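Local coordinates for protein aminodeoxyfutalosine deaminase (Deinococcus radiodurans, PDB 2IMR) that catalyses the zinc-dependent deamination of aminodeoxyfutalosine to futalosine, a step of menaquinone biosynthesis, and acts more weakly on adenosine and related nucleosides, at residues 65-70 and 77-82; 186-191 and 227-232; 248-253 and 257-262; 288-293 and 315-320; 351-356 and 360-365. All coordinates share one frame; numbering follows the deposited sequence.

Interaction 1: residues 65-70 and 77-82; sequences TVAAAG and RQYPHA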
# COMPACT_ATOMS: atom_id res chain seq x y z
N THR A 65 11.64 -17.32 25.29
CA THR A 65 12.67 -16.40 24.81
C THR A 65 13.44 -16.93 23.61
O THR A 65 13.81 -18.10 23.56
CB THR A 65 13.67 -16.10 25.95
OG1 THR A 65 12.95 -15.63 27.10
CG2 THR A 65 14.67 -15.03 25.52
N VAL A 66 13.70 -16.05 22.65
CA VAL A 66 14.45 -16.43 21.46
C VAL A 66 15.92 -16.62 21.82
O VAL A 66 16.55 -15.72 22.37
CB VAL A 66 14.34 -15.36 20.36
CG1 VAL A 66 15.17 -15.77 19.16
CG2 VAL A 66 12.88 -15.17 19.95
N ALA A 67 16.47 -17.78 21.50
CA ALA A 67 17.88 -18.05 21.80
C ALA A 67 18.72 -17.59 20.62
O ALA A 67 19.79 -17.00 20.79
CB ALA A 67 18.10 -19.53 22.06
N ALA A 68 18.23 -17.87 19.42
CA ALA A 68 18.93 -17.50 18.21
C ALA A 68 17.98 -17.59 17.02
O ALA A 68 16.98 -18.30 17.07
CB ALA A 68 20.12 -18.43 17.99
N ALA A 69 18.31 -16.85 15.97
CA ALA A 69 17.49 -16.84 14.76
C ALA A 69 18.41 -16.70 13.56
O ALA A 69 19.22 -15.78 13.50
CB ALA A 69 16.49 -15.70 14.80
N GLY A 70 18.28 -17.63 12.62
CA GLY A 70 19.10 -17.60 11.43
C GLY A 70 18.86 -18.84 10.59
O GLY A 70 17.75 -19.36 10.55
N ARG A 77 23.31 -27.51 14.47
CA ARG A 77 24.71 -27.74 14.83
C ARG A 77 25.04 -27.05 16.15
O ARG A 77 25.92 -27.50 16.88
CB ARG A 77 25.63 -27.23 13.72
N GLN A 78 24.33 -25.97 16.45
CA GLN A 78 24.56 -25.23 17.69
C GLN A 78 23.74 -25.80 18.84
O GLN A 78 24.10 -25.67 20.00
CB GLN A 78 24.22 -23.76 17.50
CG GLN A 78 25.02 -23.08 16.40
CD GLN A 78 24.50 -21.69 16.09
OE1 GLN A 78 24.53 -20.80 16.94
NE2 GLN A 78 24.02 -21.49 14.87
N TYR A 79 22.61 -26.43 18.50
CA TYR A 79 21.73 -27.03 19.49
C TYR A 79 21.34 -28.44 19.03
O TYR A 79 20.24 -28.65 18.52
CB TYR A 79 20.46 -26.18 19.67
CG TYR A 79 20.72 -24.73 20.01
CD1 TYR A 79 21.01 -23.80 19.01
CD2 TYR A 79 20.70 -24.29 21.33
CE1 TYR A 79 21.27 -22.47 19.32
CE2 TYR A 79 20.96 -22.97 21.65
CZ TYR A 79 21.24 -22.06 20.65
OH TYR A 79 21.48 -20.74 20.98
N PRO A 80 22.24 -29.42 19.21
CA PRO A 80 21.99 -30.80 18.81
C PRO A 80 20.91 -31.54 19.60
O PRO A 80 20.34 -32.52 19.13
CB PRO A 80 23.36 -31.46 18.95
CG PRO A 80 23.95 -30.72 20.11
CD PRO A 80 23.60 -29.28 19.78
N HIS A 81 20.63 -31.07 20.81
CA HIS A 81 19.62 -31.71 21.64
C HIS A 81 18.25 -31.05 21.52
O HIS A 81 17.26 -31.53 22.08
CB HIS A 81 20.07 -31.73 23.11
CG HIS A 81 21.26 -32.61 23.35
ND1 HIS A 81 22.44 -32.47 22.66
CD2 HIS A 81 21.44 -33.65 24.21
CE1 HIS A 81 23.30 -33.39 23.08
NE2 HIS A 81 22.72 -34.11 24.01
N ALA A 82 18.19 -29.95 20.78
CA ALA A 82 16.94 -29.22 20.60
C ALA A 82 15.97 -30.02 19.74
O ALA A 82 16.33 -30.52 18.67
CB ALA A 82 17.22 -27.87 19.95
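Y79 reaches from its own backbone to strand 65-70 with its whole side chain, and the far end of the phenol meets the two neighbouring methyls of A67 and A68. The contact is one of van der Waals packing. The hydroxyl oxygen Y79 OH lies 3.7 Å from A67 CB and 4.0 Å from A68 CB, and behind it the ring carbons follow: Y79 CZ is 4.3 Å from A67 CB, while Y79 CE1 comes to 4.4 Å from A68 CB. Both methyls approach the ring obliquely. The reach depends on the first torsion, which sets CG opposite the carbonyl carbon (chi1 -55°) and sends the ring across to the strand. No hydrogen bond joins the two segments. Within residues 77-82 a weak backbone bond from A82 N to Y79 O closes a type I turn just after helix 72-78; A67 and A68 are themselves bonded through their backbones to V60. The ring also rests on V60 and P38, from the next two strands of the sheet. A67 and A68 both face V60, which makes a classic beta bulge in an edge strand of the small mixed sheet, with Y79 covering its paired methyls.

Interaction 2: residues 186-191 and 227-232; sequences EVFAAA and SDYAAG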
# COMPACT_ATOMS: atom_id res chain seq x y z
N GLU A 186 -9.20 26.58 -4.30
CA GLU A 186 -10.15 26.44 -3.20
C GLU A 186 -10.15 25.04 -2.60
O GLU A 186 -10.29 24.90 -1.39
CB GLU A 186 -11.55 26.84 -3.65
CG GLU A 186 -11.73 28.35 -3.81
CD GLU A 186 -11.41 29.12 -2.53
OE1 GLU A 186 -12.08 28.90 -1.49
OE2 GLU A 186 -10.47 29.95 -2.56
N VAL A 187 -9.99 24.01 -3.43
CA VAL A 187 -9.97 22.66 -2.89
C VAL A 187 -8.73 22.50 -2.01
O VAL A 187 -8.80 21.92 -0.93
CB VAL A 187 -9.95 21.59 -4.00
CG1 VAL A 187 -9.70 20.21 -3.40
CG2 VAL A 187 -11.28 21.60 -4.74
N PHE A 188 -7.60 23.02 -2.48
CA PHE A 188 -6.36 22.93 -1.72
C PHE A 188 -6.50 23.63 -0.37
O PHE A 188 -6.11 23.09 0.67
CB PHE A 188 -5.20 23.56 -2.51
CG PHE A 188 -3.93 23.68 -1.71
CD1 PHE A 188 -3.24 22.54 -1.31
CD2 PHE A 188 -3.47 24.93 -1.31
CE1 PHE A 188 -2.11 22.64 -0.52
CE2 PHE A 188 -2.33 25.04 -0.51
CZ PHE A 188 -1.65 23.89 -0.11
N ALA A 189 -7.06 24.84 -0.38
CA ALA A 189 -7.26 25.61 0.85
C ALA A 189 -8.13 24.85 1.85
O ALA A 189 -7.85 24.84 3.05
CB ALA A 189 -7.89 26.95 0.52
N ALA A 190 -9.19 24.21 1.35
CA ALA A 190 -10.09 23.44 2.21
C ALA A 190 -9.37 22.23 2.79
O ALA A 190 -9.55 21.88 3.96
CB ALA A 190 -11.32 22.99 1.41
N ALA A 191 -8.55 21.58 1.96
CA ALA A 191 -7.79 20.42 2.39
C ALA A 191 -6.74 20.83 3.42
O ALA A 191 -6.56 20.16 4.44
CB ALA A 191 -7.12 19.76 1.20
N SER A 227 1.39 18.23 -3.63
CA SER A 227 2.71 17.65 -3.45
C SER A 227 3.70 18.65 -2.86
O SER A 227 4.50 18.29 -1.99
CB SER A 227 3.25 17.06 -4.77
OG SER A 227 3.27 18.00 -5.83
N ASP A 228 3.64 19.90 -3.31
CA ASP A 228 4.54 20.93 -2.78
C ASP A 228 4.25 21.15 -1.30
O ASP A 228 5.17 21.25 -0.48
CB ASP A 228 4.37 22.26 -3.52
CG ASP A 228 4.96 22.23 -4.92
OD1 ASP A 228 5.64 21.24 -5.27
OD2 ASP A 228 4.75 23.21 -5.67
N TYR A 229 2.97 21.23 -0.95
CA TYR A 229 2.57 21.43 0.44
C TYR A 229 3.09 20.29 1.31
O TYR A 229 3.73 20.53 2.33
CB TYR A 229 1.04 21.49 0.55
CG TYR A 229 0.55 21.69 1.96
CD1 TYR A 229 0.70 22.92 2.61
CD2 TYR A 229 -0.05 20.65 2.67
CE1 TYR A 229 0.26 23.11 3.92
CE2 TYR A 229 -0.49 20.82 3.98
CZ TYR A 229 -0.33 22.05 4.60
OH TYR A 229 -0.77 22.23 5.89
N ALA A 230 2.82 19.06 0.89
CA ALA A 230 3.26 17.88 1.65
C ALA A 230 4.78 17.81 1.78
O ALA A 230 5.31 17.51 2.85
CB ALA A 230 2.73 16.61 0.99
N ALA A 231 5.48 18.07 0.68
CA ALA A 231 6.93 18.04 0.68
C ALA A 231 7.47 19.06 1.68
O ALA A 231 8.39 18.78 2.45
CB ALA A 231 7.46 18.34 -0.72
N GLY A 232 6.88 20.25 1.66
CA GLY A 232 7.32 21.31 2.56
C GLY A 232 6.98 21.07 4.02
O GLY A 232 7.76 21.45 4.91
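F188 drives the edge of its ring toward the face of Y229, in an offset edge-to-face (T-shaped) pair. The ring planes stand at 78° to each other and the centroids are 5.5 Å apart. The offset is toward the base of the tyrosine: F188 CE1 comes within 3.5 Å of Y229 CB, and F188 CZ lies 3.7 Å from Y229 CD1. Y229 CB and CG lie near the plane of the F188 ring, so the CE1-CZ edge of that ring makes the contact. Both side chains leave their helices with CG opposite the backbone N (chi1 172° for F188 and 180° for Y229), which carries the two rings toward each other between the helices. No hydrogen bond crosses the contact, and the backbones stay well apart, with F188 CA and Y229 CA 9.3 Å from each other. With the phenylalanine ring removed, an alanine here would probably leave Y229 without its aromatic partner and its ring freer to turn. F188 also packs on L222, L225 and L226 of helix 220-233, while Y229 reaches back to R192, L195 and E196 of helix 184-199. The pair thus interlocks two helices joined in the chain through strand 206-212 of the barrel.

Interaction 3: residues 248-253 and 257-262; sequences LEMFRT and PLWDNR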
# COMPACT_ATOMS: atom_id res chain seq x y z
N LEU A 248 -3.34 4.15 -18.93
CA LEU A 248 -2.16 4.39 -19.77
C LEU A 248 -2.63 4.77 -21.17
O LEU A 248 -2.05 5.65 -21.82
CB LEU A 248 -1.29 3.14 -19.83
CG LEU A 248 -0.11 3.17 -20.81
CD1 LEU A 248 0.88 4.26 -20.43
CD2 LEU A 248 0.56 1.81 -20.82
N GLU A 249 -3.69 4.12 -21.63
CA GLU A 249 -4.23 4.39 -22.96
C GLU A 249 -4.69 5.83 -23.15
O GLU A 249 -4.34 6.47 -24.15
CB GLU A 249 -5.39 3.45 -23.28
CG GLU A 249 -5.86 3.54 -24.73
CD GLU A 249 -7.01 2.60 -25.04
OE1 GLU A 249 -7.18 1.59 -24.33
OE2 GLU A 249 -7.74 2.87 -26.02
N MET A 250 -5.46 6.36 -22.21
CA MET A 250 -5.94 7.73 -22.38
C MET A 250 -4.83 8.76 -22.30
O MET A 250 -4.93 9.82 -22.92
CB MET A 250 -7.07 8.07 -21.40
CG MET A 250 -6.75 7.97 -19.94
SD MET A 250 -8.19 8.52 -18.97
CE MET A 250 -7.40 8.81 -17.40
N PHE A 251 -3.76 8.47 -21.56
CA PHE A 251 -2.67 9.43 -21.51
C PHE A 251 -1.95 9.46 -22.86
O PHE A 251 -1.30 10.44 -23.21
CB PHE A 251 -1.67 9.09 -20.39
CG PHE A 251 -2.01 9.73 -19.08
CD1 PHE A 251 -3.03 9.21 -18.28
CD2 PHE A 251 -1.36 10.89 -18.67
CE1 PHE A 251 -3.39 9.84 -17.09
CE2 PHE A 251 -1.72 11.52 -17.49
CZ PHE A 251 -2.73 11.00 -16.70
N ARG A 252 -2.09 8.37 -23.60
CA ARG A 252 -1.47 8.25 -24.91
C ARG A 252 -2.35 8.78 -26.04
O ARG A 252 -1.84 9.37 -26.99
CB ARG A 252 -1.13 6.79 -25.20
CG ARG A 252 0.09 6.27 -24.46
CD ARG A 252 0.25 4.76 -24.64
NE ARG A 252 1.56 4.30 -24.17
CZ ARG A 252 1.91 3.03 -24.03
NH1 ARG A 252 1.05 2.06 -24.31
NH2 ARG A 252 3.13 2.72 -23.60
N THR A 253 -3.66 8.57 -25.93
CA THR A 253 -4.59 8.98 -26.98
C THR A 253 -5.65 10.02 -26.60
O THR A 253 -6.28 10.62 -27.47
CB THR A 253 -5.36 7.77 -27.52
OG1 THR A 253 -6.31 7.34 -26.54
CG2 THR A 253 -4.40 6.62 -27.82
N PRO A 257 -11.57 3.17 -23.44
CA PRO A 257 -12.62 2.67 -22.54
C PRO A 257 -12.81 3.37 -21.20
O PRO A 257 -13.92 3.39 -20.68
CB PRO A 257 -12.26 1.20 -22.37
CG PRO A 257 -11.61 0.86 -23.67
CD PRO A 257 -10.71 2.05 -23.89
N LEU A 258 -11.75 3.92 -20.62
CA LEU A 258 -11.88 4.60 -19.34
C LEU A 258 -12.50 5.98 -19.58
O LEU A 258 -13.63 6.24 -19.19
CB LEU A 258 -10.52 4.76 -18.65
CG LEU A 258 -10.52 5.15 -17.16
CD1 LEU A 258 -9.10 5.08 -16.62
CD2 LEU A 258 -11.08 6.55 -16.96
N TRP A 259 -11.73 6.85 -20.23
CA TRP A 259 -12.20 8.20 -20.50
C TRP A 259 -13.52 8.25 -21.27
O TRP A 259 -14.44 8.97 -20.88
CB TRP A 259 -11.14 8.98 -21.28
CG TRP A 259 -11.51 10.41 -21.48
CD1 TRP A 259 -11.96 11.01 -22.62
CD2 TRP A 259 -11.52 11.43 -20.47
NE1 TRP A 259 -12.25 12.33 -22.39
CE2 TRP A 259 -11.98 12.62 -21.07
CE3 TRP A 259 -11.17 11.45 -19.11
CZ2 TRP A 259 -12.12 13.81 -20.37
CZ3 TRP A 259 -11.30 12.64 -18.41
CH2 TRP A 259 -11.77 13.81 -19.04
N ASP A 260 -13.62 7.48 -22.35
CA ASP A 260 -14.83 7.50 -23.16
C ASP A 260 -16.08 6.94 -22.48
O ASP A 260 -17.18 7.02 -23.03
CB ASP A 260 -14.60 6.78 -24.49
CG ASP A 260 -13.46 7.39 -25.29
OD1 ASP A 260 -13.00 8.50 -24.93
OD2 ASP A 260 -13.03 6.76 -26.28
N ASN A 261 -15.92 6.38 -21.28
CA ASN A 261 -17.05 5.81 -20.55
C ASN A 261 -17.24 6.41 -19.16
O ASN A 261 -17.93 5.85 -18.31
CB ASN A 261 -16.87 4.29 -20.44
CG ASN A 261 -16.91 3.60 -21.80
OD1 ASN A 261 -16.11 2.71 -22.08
ND2 ASN A 261 -17.85 4.02 -22.65
N ARG A 262 -16.61 7.56 -18.93
CA ARG A 262 -16.70 8.26 -17.65
C ARG A 262 -18.06 8.95 -17.54
O ARG A 262 -18.81 9.03 -18.52
CB ARG A 262 -15.63 9.35 -17.58
CG ARG A 262 -15.92 10.52 -18.54
CD ARG A 262 -14.83 11.57 -18.55
NE ARG A 262 -15.17 12.71 -19.41
CZ ARG A 262 -15.28 12.66 -20.73
NH1 ARG A 262 -15.08 11.52 -21.39
NH2 ARG A 262 -15.59 13.76 -21.41
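The carbonyl oxygen of W259, a residue whose side chain packs against M250, is gripped by two donors of R262. R262 NH1 bonds to W259 O at 2.7 Å, and R262 N reaches it at 3.2 Å from the opposite face of the carbonyl plane. The NH1 donor stands 48° out of that plane, although the oxygen lies in the plane of the guanidinium. The R262 guanidinium lies over the indole face, W259 CE2 standing 3.2 Å above the guanidinium centre, which probably steadies the loop. Across the contact M250 does most of the touching. Its CG sits between the backbone N and the carbonyl carbon (chi1 60°), and the extended chain beyond takes M250 SD to 3.8 Å from W259 CB and 4.0 Å from L258 CD2. At the margin E249 OE1 lies 3.6 Å from P257 CD. F216 and L271 also touch M250, and L258 comes within about 8 Å, side chain to side chain, of E243, the probable proton donor. With M250 SD 5.4 Å from the centroid of the W259 six-membered ring and oblique to it, this is a Met-aromatic contact joining helix 245-253 to the loop that follows it.

Interaction 4: residues 288-293 and 315-320; sequences YLDELG and VARAGC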
# COMPACT_ATOMS: atom_id res chain seq x y z
N TYR A 288 4.07 12.00 -16.93
CA TYR A 288 3.30 13.20 -16.61
C TYR A 288 3.67 13.73 -15.23
O TYR A 288 4.02 14.90 -15.07
CB TYR A 288 1.80 12.89 -16.67
CG TYR A 288 0.94 13.86 -15.90
CD1 TYR A 288 0.91 15.21 -16.25
CD2 TYR A 288 0.15 13.43 -14.83
CE1 TYR A 288 0.12 16.12 -15.54
CE2 TYR A 288 -0.64 14.32 -14.12
CZ TYR A 288 -0.65 15.67 -14.48
OH TYR A 288 -1.44 16.55 -13.78
N LEU A 289 3.60 12.87 -14.21
CA LEU A 289 3.92 13.28 -12.84
C LEU A 289 5.38 13.69 -12.69
O LEU A 289 5.70 14.63 -11.96
CB LEU A 289 3.62 12.15 -11.86
CG LEU A 289 2.15 11.80 -11.66
CD1 LEU A 289 2.04 10.58 -10.74
CD2 LEU A 289 1.42 12.99 -11.06
N ASP A 290 6.26 12.97 -13.37
CA ASP A 290 7.68 13.26 -13.29
C ASP A 290 7.99 14.65 -13.85
O ASP A 290 8.68 15.44 -13.20
CB ASP A 290 8.47 12.19 -14.04
CG ASP A 290 9.96 12.24 -13.76
OD1 ASP A 290 10.34 12.52 -12.59
OD2 ASP A 290 10.75 11.99 -14.69
N GLU A 291 7.47 14.95 -15.03
CA GLU A 291 7.72 16.25 -15.65
C GLU A 291 6.96 17.37 -14.95
O GLU A 291 7.33 18.54 -15.06
CB GLU A 291 7.37 16.21 -17.13
CG GLU A 291 8.07 15.09 -17.88
CD GLU A 291 8.01 15.24 -19.38
OE1 GLU A 291 7.02 15.81 -19.89
OE2 GLU A 291 8.96 14.78 -20.05
N LEU A 292 5.89 17.01 -14.24
CA LEU A 292 5.11 18.00 -13.52
C LEU A 292 5.87 18.40 -12.26
O LEU A 292 5.56 19.42 -11.64
CB LEU A 292 3.74 17.43 -13.13
CG LEU A 292 2.79 18.39 -12.41
CD1 LEU A 292 2.55 19.63 -13.26
CD2 LEU A 292 1.46 17.68 -12.15
N GLY A 293 6.86 17.60 -11.89
CA GLY A 293 7.66 17.89 -10.72
C GLY A 293 7.10 17.29 -9.44
O GLY A 293 7.57 17.59 -8.35
N VAL A 315 10.86 6.36 -11.85
CA VAL A 315 10.50 6.08 -10.47
C VAL A 315 11.75 5.81 -9.63
O VAL A 315 11.89 6.31 -8.52
CB VAL A 315 9.55 4.86 -10.39
CG1 VAL A 315 9.34 4.44 -8.94
CG2 VAL A 315 8.22 5.21 -11.03
N ALA A 316 12.65 5.01 -10.19
CA ALA A 316 13.89 4.66 -9.51
C ALA A 316 14.74 5.91 -9.25
O ALA A 316 15.28 6.09 -8.16
CB ALA A 316 14.67 3.66 -10.34
N ARG A 317 14.85 6.77 -10.25
CA ARG A 317 15.63 8.00 -10.15
C ARG A 317 15.10 8.92 -9.05
O ARG A 317 15.87 9.53 -8.30
CB ARG A 317 15.61 8.75 -11.49
CG ARG A 317 16.23 10.14 -11.44
CD ARG A 317 16.31 10.77 -12.82
NE ARG A 317 15.00 10.92 -13.45
CZ ARG A 317 14.81 11.49 -14.64
NH1 ARG A 317 15.85 11.96 -15.31
NH2 ARG A 317 13.59 11.58 -15.15
N ALA A 318 13.78 9.01 -8.96
CA ALA A 318 13.14 9.87 -7.97
C ALA A 318 13.22 9.32 -6.55
O ALA A 318 13.08 10.06 -5.58
CB ALA A 318 11.68 10.10 -8.35
N GLY A 319 13.44 8.01 -6.43
CA GLY A 319 13.53 7.40 -5.11
C GLY A 319 12.16 7.15 -4.50
O GLY A 319 12.01 7.12 -3.28
N CYS A 320 11.15 6.98 -5.35
CA CYS A 320 9.79 6.71 -4.88
C CYS A 320 9.60 5.24 -4.53
O CYS A 320 10.15 4.36 -5.20
CB CYS A 320 8.76 7.07 -5.97
SG CYS A 320 8.58 8.82 -6.39
O HOH W 1 12.59 10.93 -11.95
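D290 and R317 meet through a single close pair, D290 OD2 and R317 NH2, 2.9 Å apart. This salt bridge is the tight part of the contact, but as a hydrogen bond it is weak, bent to 127° at the hydrogen. The carboxylate and guanidinium planes lie 41° apart, so the groups do not face each other squarely. A bend at the third torsion of R317 (chi3 60°) turns the guanidinium back toward the aspartate. The looser side is the water-linked one, where R317 is exposed and little surface is buried: a water donates to D290 OD1 at 2.8 Å and accepts from R317 NE at 2.8 Å. D290 OD2 has its stronger partner in R314, and R314 and R317 gather round the same carboxylate oxygen. D290 and A318 both also touch L295 in the loop between the helices. Each helix ends close by at a glycine of positive phi; at G293 two bonds back into the last turn make a Schellman motif. The contact is a water-assisted surface salt bridge between helices 285-292 and 309-318, which come before and after strand 300-303 in the chain, within the alpha/beta barrel of this family.

Interaction 5: residues 351-356 and 360-365; sequences LGTDSV and ETLNVR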
# COMPACT_ATOMS: atom_id res chain seq x y z
N LEU A 351 3.67 -4.09 0.30
CA LEU A 351 2.43 -4.79 -0.00
C LEU A 351 1.21 -4.21 0.70
O LEU A 351 1.28 -3.75 1.84
CB LEU A 351 2.56 -6.26 0.39
CG LEU A 351 3.34 -7.16 -0.57
CD1 LEU A 351 3.76 -8.44 0.15
CD2 LEU A 351 2.47 -7.49 -1.77
N GLY A 352 0.08 -4.24 -0.01
CA GLY A 352 -1.18 -3.75 0.53
C GLY A 352 -2.26 -4.70 0.04
O GLY A 352 -2.02 -5.50 -0.86
N THR A 353 -3.45 -4.62 0.63
CA THR A 353 -4.56 -5.48 0.23
C THR A 353 -5.59 -4.64 -0.51
O THR A 353 -6.48 -5.18 -1.17
CB THR A 353 -5.28 -6.09 1.45
OG1 THR A 353 -5.82 -5.03 2.26
CG2 THR A 353 -4.32 -6.92 2.30
N ASP A 354 -5.46 -3.32 -0.39
CA ASP A 354 -6.42 -2.39 -0.98
C ASP A 354 -7.67 -2.60 -0.10
O ASP A 354 -7.61 -3.37 0.85
CB ASP A 354 -6.72 -2.74 -2.44
CG ASP A 354 -7.08 -1.53 -3.26
OD1 ASP A 354 -7.34 -0.46 -2.68
OD2 ASP A 354 -7.12 -1.65 -4.50
N SER A 355 -8.77 -1.93 -0.39
CA SER A 355 -9.98 -2.12 0.42
C SER A 355 -10.49 -3.54 0.20
O SER A 355 -10.12 -4.19 -0.78
CB SER A 355 -11.07 -1.13 0.01
OG SER A 355 -11.83 -1.64 -1.07
N VAL A 356 -11.34 -4.04 1.10
CA VAL A 356 -11.86 -5.40 0.96
C VAL A 356 -12.81 -5.55 -0.22
O VAL A 356 -13.16 -6.67 -0.60
CB VAL A 356 -12.58 -5.86 2.24
CG1 VAL A 356 -11.59 -5.96 3.39
CG2 VAL A 356 -13.71 -4.91 2.58
N GLU A 360 -10.48 -8.66 -1.01
CA GLU A 360 -10.97 -9.78 -0.21
C GLU A 360 -10.85 -9.58 1.30
O GLU A 360 -11.87 -9.56 2.00
CB GLU A 360 -10.24 -11.08 -0.61
CG GLU A 360 -10.61 -11.61 -1.98
CD GLU A 360 -9.90 -12.91 -2.31
OE1 GLU A 360 -9.90 -13.83 -1.46
OE2 GLU A 360 -9.34 -13.02 -3.41
N THR A 361 -9.63 -9.45 1.80
CA THR A 361 -9.40 -9.25 3.23
C THR A 361 -8.30 -8.23 3.50
O THR A 361 -7.58 -7.83 2.59
CB THR A 361 -8.99 -10.55 3.94
OG1 THR A 361 -7.61 -10.83 3.65
CG2 THR A 361 -9.86 -11.72 3.47
N LEU A 362 -8.16 -7.84 4.77
CA LEU A 362 -7.15 -6.88 5.19
C LEU A 362 -5.87 -7.57 5.65
O LEU A 362 -4.96 -6.93 6.19
CB LEU A 362 -7.70 -6.02 6.34
CG LEU A 362 -8.91 -5.15 6.01
CD1 LEU A 362 -9.41 -4.44 7.25
CD2 LEU A 362 -8.53 -4.14 4.93
N ASN A 363 -5.79 -8.88 5.42
CA ASN A 363 -4.65 -9.68 5.83
C ASN A 363 -3.56 -9.80 4.76
O ASN A 363 -3.69 -10.59 3.83
CB ASN A 363 -5.13 -11.08 6.22
CG ASN A 363 -4.05 -11.90 6.89
OD1 ASN A 363 -2.89 -11.48 6.95
ND2 ASN A 363 -4.43 -13.06 7.41
N VAL A 364 -2.49 -9.03 4.91
CA VAL A 364 -1.39 -9.05 3.94
C VAL A 364 -0.68 -10.40 3.82
O VAL A 364 -0.02 -10.67 2.81
CB VAL A 364 -0.34 -7.95 4.27
CG1 VAL A 364 0.93 -8.14 3.44
CG2 VAL A 364 -0.93 -6.58 3.97
N ARG A 365 -0.81 -11.26 4.83
CA ARG A 365 -0.17 -12.58 4.74
C ARG A 365 -0.72 -13.29 3.51
O ARG A 365 -0.02 -14.08 2.86
CB ARG A 365 -0.48 -13.41 5.99
CG ARG A 365 -0.02 -12.78 7.29
CD ARG A 365 -0.40 -13.67 8.47
NE ARG A 365 -0.03 -13.10 9.76
CZ ARG A 365 -0.58 -12.01 10.29
NH1 ARG A 365 -1.52 -11.35 9.63
NH2 ARG A 365 -0.19 -11.58 11.48
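T353, V356 and V364 bury the most surface where the loop after strand 349-351 meets the one after helix 356-359. T353 fits snugly against the backbone opposite: its CB is 3.1 Å from T361 O, and its methyl CG2 lies 3.8 Å from V364 CG2. The hydroxyl OG1 of T353, held between the backbone N and the carbonyl carbon (chi1 61°), donates to D354 O at 2.8 Å, in the carbonyl plane and on a lone pair. It also bonds to N97 ND2. A valine in place of this threonine would lack the hydroxyl and would probably leave D354 O without this donor and N97 without its mate. V356 packs through its CG1, 3.8 Å from L362 CG, and its O takes a weak bond from E360 N at 3.4 Å and a further one from R124. At the other end V364 CG1 touches L351 CB at 3.9 Å. Within residues 360-365, T361 OG1 accepts from N363 N in an ST turn and also bonds to E366, while N363 OD1 caps R365 N. The CB of D354 points away from the partner loop; its carboxylate, held by S328, lies about 3 Å from the zinc ion, which H99, H101 and H240 also bind. The close packing of T353 and its bond to D354 O probably help position the backbone of a zinc ligand, consistent with a second-shell role.

The five contacts follow one another along the chain without overlap. Interaction 1 belongs to the small mixed-sheet region and lies far from the rest, its centre 34 Å from that of interaction 5 and 58 Å from that of interaction 3. The other four belong to the amidohydrolase-family part of the chain, a TIM-barrel fold. Interactions 2 and 4 each join the helices that precede and follow a barrel strand in the chain, and their nearest atoms are about 5 Å apart. Interactions 3 and 4 touch directly, F251 CE2 lying 3.8 Å from Y288 CD2. Interaction 5, closest to the chain's centre, includes a zinc ligand. Interactions 2, 3 and 4 lie farther out, while interaction 5 probably helps to position the metal site.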